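Local coordinates for prolyl-tRNA synthetase (Naegleria fowleri, PDB 6UYH), which probably joins proline to its cognate tRNA at the expense of ATP, as a class II aminoacyl-tRNA synthetase, and here holds the inhibitor halofuginone beside an ATP analogue, at residues A[76-85]-A[114-124]. Numbering follows the deposited sequence.
With HFG (7-bromo-6-chloro-3-{3-[(2R,3S)-3-hydroxypiperidin-2-yl]-2-oxopropyl}quinazolin-4(3H)-one), chain D.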
loop_
_atom_site.group_PDB
_atom_site.type_symbol
_atom_site.label_atom_id
_atom_site.label_comp_id
_atom_site.label_asym_id
_atom_site.label_seq_id
_atom_site.Cartn_x
_atom_site.Cartn_y
_atom_site.Cartn_z
ATOM N N PHE A 76 -0.688 -11.362 0.178
ATOM C CA PHE A 76 -0.122 -12.589 -0.365
ATOM C C PHE A 76 1.072 -12.257 -1.247
ATOM O O PHE A 76 1.278 -11.097 -1.622
ATOM C CB PHE A 76 -1.179 -13.341 -1.170
ATOM C CG PHE A 76 -2.122 -14.179 -0.345
ATOM C CD1 PHE A 76 -3.160 -13.594 0.360
ATOM C CD2 PHE A 76 -1.998 -15.562 -0.326
ATOM C CE1 PHE A 76 -4.059 -14.380 1.098
ATOM C CE2 PHE A 76 -2.884 -16.353 0.397
ATOM C CZ PHE A 76 -3.916 -15.761 1.110
ATOM N N PRO A 77 1.886 -13.256 -1.611
ATOM C CA PRO A 77 3.150 -12.969 -2.303
ATOM C C PRO A 77 2.999 -12.528 -3.761
ATOM O O PRO A 77 2.009 -12.799 -4.449
ATOM C CB PRO A 77 3.904 -14.304 -2.222
ATOM C CG PRO A 77 3.368 -14.951 -0.982
ATOM C CD PRO A 77 1.889 -14.620 -1.050
ATOM N N LEU A 78 4.053 -11.848 -4.223
ATOM C CA LEU A 78 4.189 -11.429 -5.617
ATOM C C LEU A 78 4.478 -12.610 -6.531
ATOM O O LEU A 78 4.125 -12.582 -7.712
ATOM C CB LEU A 78 5.341 -10.408 -5.730
ATOM C CG LEU A 78 5.837 -10.016 -7.126
ATOM C CD1 LEU A 78 4.794 -9.187 -7.869
ATOM C CD2 LEU A 78 7.159 -9.255 -7.015
ATOM N N PHE A 79 5.144 -13.633 -6.015
ATOM C CA PHE A 79 5.593 -14.747 -6.837
ATOM C C PHE A 79 4.577 -15.869 -6.811
ATOM O O PHE A 79 3.935 -16.122 -5.789
ATOM C CB PHE A 79 6.934 -15.282 -6.344
ATOM C CG PHE A 79 8.052 -14.298 -6.463
ATOM C CD1 PHE A 79 8.373 -13.745 -7.697
ATOM C CD2 PHE A 79 8.789 -13.925 -5.352
ATOM C CE1 PHE A 79 9.413 -12.833 -7.817
ATOM C CE2 PHE A 79 9.824 -13.015 -5.464
ATOM C CZ PHE A 79 10.139 -12.469 -6.691
ATOM N N VAL A 80 4.475 -16.577 -7.934
ATOM C CA VAL A 80 3.591 -17.732 -8.035
ATOM C C VAL A 80 4.315 -18.810 -8.827
ATOM O O VAL A 80 5.026 -18.514 -9.794
ATOM C CB VAL A 80 2.224 -17.348 -8.659
ATOM C CG1 VAL A 80 2.393 -16.735 -10.068
ATOM C CG2 VAL A 80 1.275 -18.554 -8.700
ATOM N N THR A 81 4.163 -20.063 -8.395
ATOM C CA THR A 81 4.816 -21.158 -9.100
ATOM C C THR A 81 4.091 -21.484 -10.403
ATOM O O THR A 81 2.907 -21.188 -10.594
ATOM C CB THR A 81 4.895 -22.431 -8.249
ATOM O OG1 THR A 81 3.576 -22.859 -7.872
ATOM C CG2 THR A 81 5.760 -22.208 -6.992
ATOM N N LYS A 82 4.843 -22.100 -11.316
ATOM C CA LYS A 82 4.242 -22.634 -12.534
ATOM C C LYS A 82 3.151 -23.644 -12.194
ATOM O O LYS A 82 2.064 -23.624 -12.785
ATOM C CB LYS A 82 5.331 -23.273 -13.397
ATOM C CG LYS A 82 4.893 -23.595 -14.829
ATOM C CD LYS A 82 6.055 -24.128 -15.673
ATOM C CE LYS A 82 6.632 -25.406 -15.100
ATOM N NZ LYS A 82 7.620 -26.034 -16.034
ATOM N N ARG A 83 3.417 -24.512 -11.210
ATOM C CA ARG A 83 2.449 -25.527 -10.796
ATOM C C ARG A 83 1.128 -24.889 -10.370
ATOM O O ARG A 83 0.047 -25.325 -10.793
ATOM C CB ARG A 83 3.057 -26.369 -9.665
ATOM C CG ARG A 83 2.085 -27.113 -8.753
ATOM C CD ARG A 83 1.511 -28.367 -9.368
ATOM N NE ARG A 83 2.508 -29.095 -10.138
ATOM C CZ ARG A 83 2.261 -30.214 -10.813
ATOM N NH1 ARG A 83 1.040 -30.746 -10.806
ATOM N NH2 ARG A 83 3.240 -30.798 -11.497
ATOM N N ALA A 84 1.201 -23.842 -9.543
ATOM C CA ALA A 84 -0.004 -23.171 -9.073
ATOM C C ALA A 84 -0.722 -22.480 -10.220
ATOM O O ALA A 84 -1.937 -22.630 -10.392
ATOM C CB ALA A 84 0.353 -22.152 -7.985
ATOM N N LEU A 85 0.022 -21.708 -11.010
ATOM C CA LEU A 85 -0.571 -20.966 -12.114
ATOM C C LEU A 85 -1.305 -21.888 -13.074
ATOM O O LEU A 85 -2.422 -21.581 -13.504
ATOM C CB LEU A 85 0.525 -20.189 -12.833
ATOM C CG LEU A 85 0.243 -18.856 -13.504
ATOM C CD1 LEU A 85 -0.530 -17.925 -12.588
ATOM C CD2 LEU A 85 1.593 -18.258 -13.906
ATOM N N ILE A 114 9.915 -18.796 -11.607
ATOM C CA ILE A 114 8.672 -18.436 -10.938
ATOM C C ILE A 114 8.106 -17.212 -11.639
ATOM O O ILE A 114 8.841 -16.435 -12.259
ATOM C CB ILE A 114 8.875 -18.168 -9.435
ATOM C CG1 ILE A 114 9.951 -17.107 -9.235
ATOM C CG2 ILE A 114 9.229 -19.467 -8.689
ATOM C CD1 ILE A 114 10.206 -16.789 -7.786
ATOM N N ALA A 115 6.795 -17.043 -11.542
ATOM C CA ALA A 115 6.108 -15.983 -12.264
ATOM C C ALA A 115 5.713 -14.834 -11.343
ATOM O O ALA A 115 5.626 -14.977 -10.120
ATOM C CB ALA A 115 4.873 -16.544 -12.981
ATOM N N LEU A 116 5.491 -13.672 -11.953
ATOM C CA LEU A 116 4.972 -12.514 -11.244
ATOM C C LEU A 116 3.451 -12.504 -11.314
ATOM O O LEU A 116 2.864 -12.778 -12.368
ATOM C CB LEU A 116 5.526 -11.217 -11.832
ATOM C CG LEU A 116 7.046 -11.134 -11.963
ATOM C CD1 LEU A 116 7.426 -9.822 -12.604
ATOM C CD2 LEU A 116 7.734 -11.305 -10.600
ATOM N N ARG A 117 2.829 -12.195 -10.180
ATOM C CA ARG A 117 1.398 -12.059 -9.938
ATOM C C ARG A 117 0.682 -11.341 -11.077
ATOM O O ARG A 117 0.892 -10.136 -11.264
ATOM C CB ARG A 117 1.196 -11.279 -8.623
ATOM C CG ARG A 117 -0.234 -10.870 -8.305
ATOM C CD ARG A 117 -0.306 -10.320 -6.879
ATOM N NE ARG A 117 0.641 -9.229 -6.668
ATOM C CZ ARG A 117 1.261 -8.974 -5.521
ATOM N NH1 ARG A 117 1.061 -9.736 -4.454
ATOM N NH2 ARG A 117 2.097 -7.952 -5.439
ATOM N N PRO A 118 -0.171 -12.033 -11.845
ATOM C CA PRO A 118 -1.027 -11.340 -12.825
ATOM C C PRO A 118 -2.435 -11.115 -12.293
ATOM O O PRO A 118 -3.252 -10.416 -12.902
ATOM C CB PRO A 118 -1.037 -12.311 -14.005
ATOM C CG PRO A 118 -0.991 -13.661 -13.332
ATOM C CD PRO A 118 -0.163 -13.493 -12.067
ATOM N N THR A 119 -2.701 -11.765 -11.160
ATOM C CA THR A 119 -3.940 -11.827 -10.388
ATOM C C THR A 119 -3.695 -12.950 -9.382
ATOM O O THR A 119 -2.781 -13.757 -9.597
ATOM C CB THR A 119 -5.187 -12.076 -11.255
ATOM O OG1 THR A 119 -6.343 -12.086 -10.406
ATOM C CG2 THR A 119 -5.093 -13.417 -11.989
ATOM N N SER A 120 -4.456 -13.031 -8.284
ATOM C CA SER A 120 -4.035 -13.887 -7.174
ATOM C C SER A 120 -4.921 -15.107 -6.898
ATOM O O SER A 120 -4.745 -15.738 -5.850
ATOM C CB SER A 120 -3.901 -13.056 -5.899
ATOM O OG SER A 120 -2.913 -12.062 -6.100
ATOM N N GLU A 121 -5.835 -15.481 -7.806
ATOM C CA GLU A 121 -6.650 -16.673 -7.569
ATOM C C GLU A 121 -5.793 -17.897 -7.241
ATOM O O GLU A 121 -6.067 -18.617 -6.271
ATOM C CB GLU A 121 -7.523 -16.978 -8.787
ATOM C CG GLU A 121 -8.778 -16.114 -8.919
ATOM C CD GLU A 121 -8.509 -14.769 -9.568
ATOM O OE1 GLU A 121 -7.349 -14.482 -9.931
ATOM O OE2 GLU A 121 -9.469 -13.991 -9.720
ATOM N N THR A 122 -4.764 -18.167 -8.058
ATOM C CA THR A 122 -3.963 -19.379 -7.862
ATOM C C THR A 122 -2.958 -19.233 -6.729
ATOM O O THR A 122 -2.390 -20.244 -6.287
ATOM C CB THR A 122 -3.216 -19.777 -9.144
ATOM O OG1 THR A 122 -2.256 -18.768 -9.488
ATOM C CG2 THR A 122 -4.195 -20.002 -10.307
ATOM N N ILE A 123 -2.741 -18.001 -6.257
ATOM C CA ILE A 123 -1.871 -17.721 -5.118
ATOM C C ILE A 123 -2.629 -17.894 -3.805
ATOM O O ILE A 123 -2.058 -18.346 -2.808
ATOM C CB ILE A 123 -1.306 -16.291 -5.249
ATOM C CG1 ILE A 123 -0.478 -16.165 -6.531
ATOM C CG2 ILE A 123 -0.491 -15.880 -4.000
ATOM C CD1 ILE A 123 0.039 -14.744 -6.793
ATOM N N MET A 124 -3.919 -17.561 -3.791
ATOM C CA MET A 124 -4.714 -17.520 -2.573
ATOM C C MET A 124 -5.557 -18.761 -2.329
ATOM O O MET A 124 -5.760 -19.131 -1.168
ATOM C CB MET A 124 -5.637 -16.300 -2.604
ATOM C CG MET A 124 -4.876 -14.997 -2.595
ATOM S SD MET A 124 -5.970 -13.579 -2.858
ATOM C CE MET A 124 -6.880 -13.582 -1.320
HETATM O "O4'" HFG D . -7.778 -11.312 -13.116
HETATM C C21 HFG D . -8.782 -11.782 -13.609
HETATM C "C3'" HFG D . -10.008 -12.091 -12.782
HETATM C "C2'" HFG D . -10.177 -11.261 -11.502
HETATM N "N1'" HFG D . -9.140 -11.549 -10.502
HETATM C "C6'" HFG D . -9.400 -10.863 -9.231
HETATM C "C5'" HFG D . -9.466 -9.368 -9.399
HETATM C "C4'" HFG D . -10.485 -8.995 -10.479
HETATM C C39 HFG D . -10.216 -9.755 -11.765
HETATM O "O7'" HFG D . -11.232 -9.451 -12.725
HETATM C "C1'" HFG D . -8.855 -12.110 -15.108
HETATM N N3 HFG D . -7.529 -12.288 -15.693
HETATM C C4 HFG D . -6.802 -13.410 -15.318
HETATM O O11 HFG D . -7.271 -14.243 -14.564
HETATM C C10 HFG D . -5.444 -13.449 -15.877
HETATM C C5 HFG D . -4.602 -14.524 -15.599
HETATM C C2 HFG D . -7.006 -11.329 -16.518
HETATM N N1 HFG D . -5.821 -11.317 -17.013
HETATM C C9 HFG D . -4.999 -12.394 -16.677
HETATM C C8 HFG D . -3.687 -12.391 -17.150
HETATM C C7 HFG D . -2.854 -13.454 -16.839
HETATM BR BR1 HFG D . -1.051 -13.367 -17.408
HETATM C C6 HFG D . -3.315 -14.523 -16.100
HETATM CL CL1 HFG D . -2.316 -15.919 -15.822
HETATM O O HOH W 1 -0.715 -12.159 -4.292
#
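M124 lays its CG almost squarely over the centre of the F76 ring, 3.5 Å from the centroid, and its sulfur stands farther off above the same face, a Met-aromatic contact. The contact as a whole is a worked example of a short strand pairing continued by packing on both sides: F76 and P77, preceding strand 79-81, meet the helix that follows strand 108-116. In the antiparallel pairing, V80 and A115 exchange two backbone hydrogen bonds, and R117 N adds a third to L78 O at 2.8 Å. On one face of this ladder, I114 CD1 sits over the F79 ring, offset toward its rim, while L116 CD2 meets F79 CE1 obliquely at 3.6 Å. On the other, V80 CB packs against I123 CG1 at 3.6 Å, the side chains crossing near a right angle; chi1 58° leaves V80 CG2 anti to N, in van der Waals contact with T122 OG1. The R117 guanidinium turns one face to L78 CA; a water accepts from its NH1 and donates to P77 O and S120 OG, and NH2 is hydrogen-bonded to N147 OD1. P118, T119 and E121 form part of the halofuginone pocket, where piperidine N1' donates to T119 OG1 (2.8 Å) and E121 OE2 (2.6 Å). Strand 79-81 is an outer strand of a three-stranded antiparallel sheet, with 108-116 in the middle and 100-105 beyond; Y39 of the second subunit packs on P77 and I123, its OH hydrogen-bonded to F79 O.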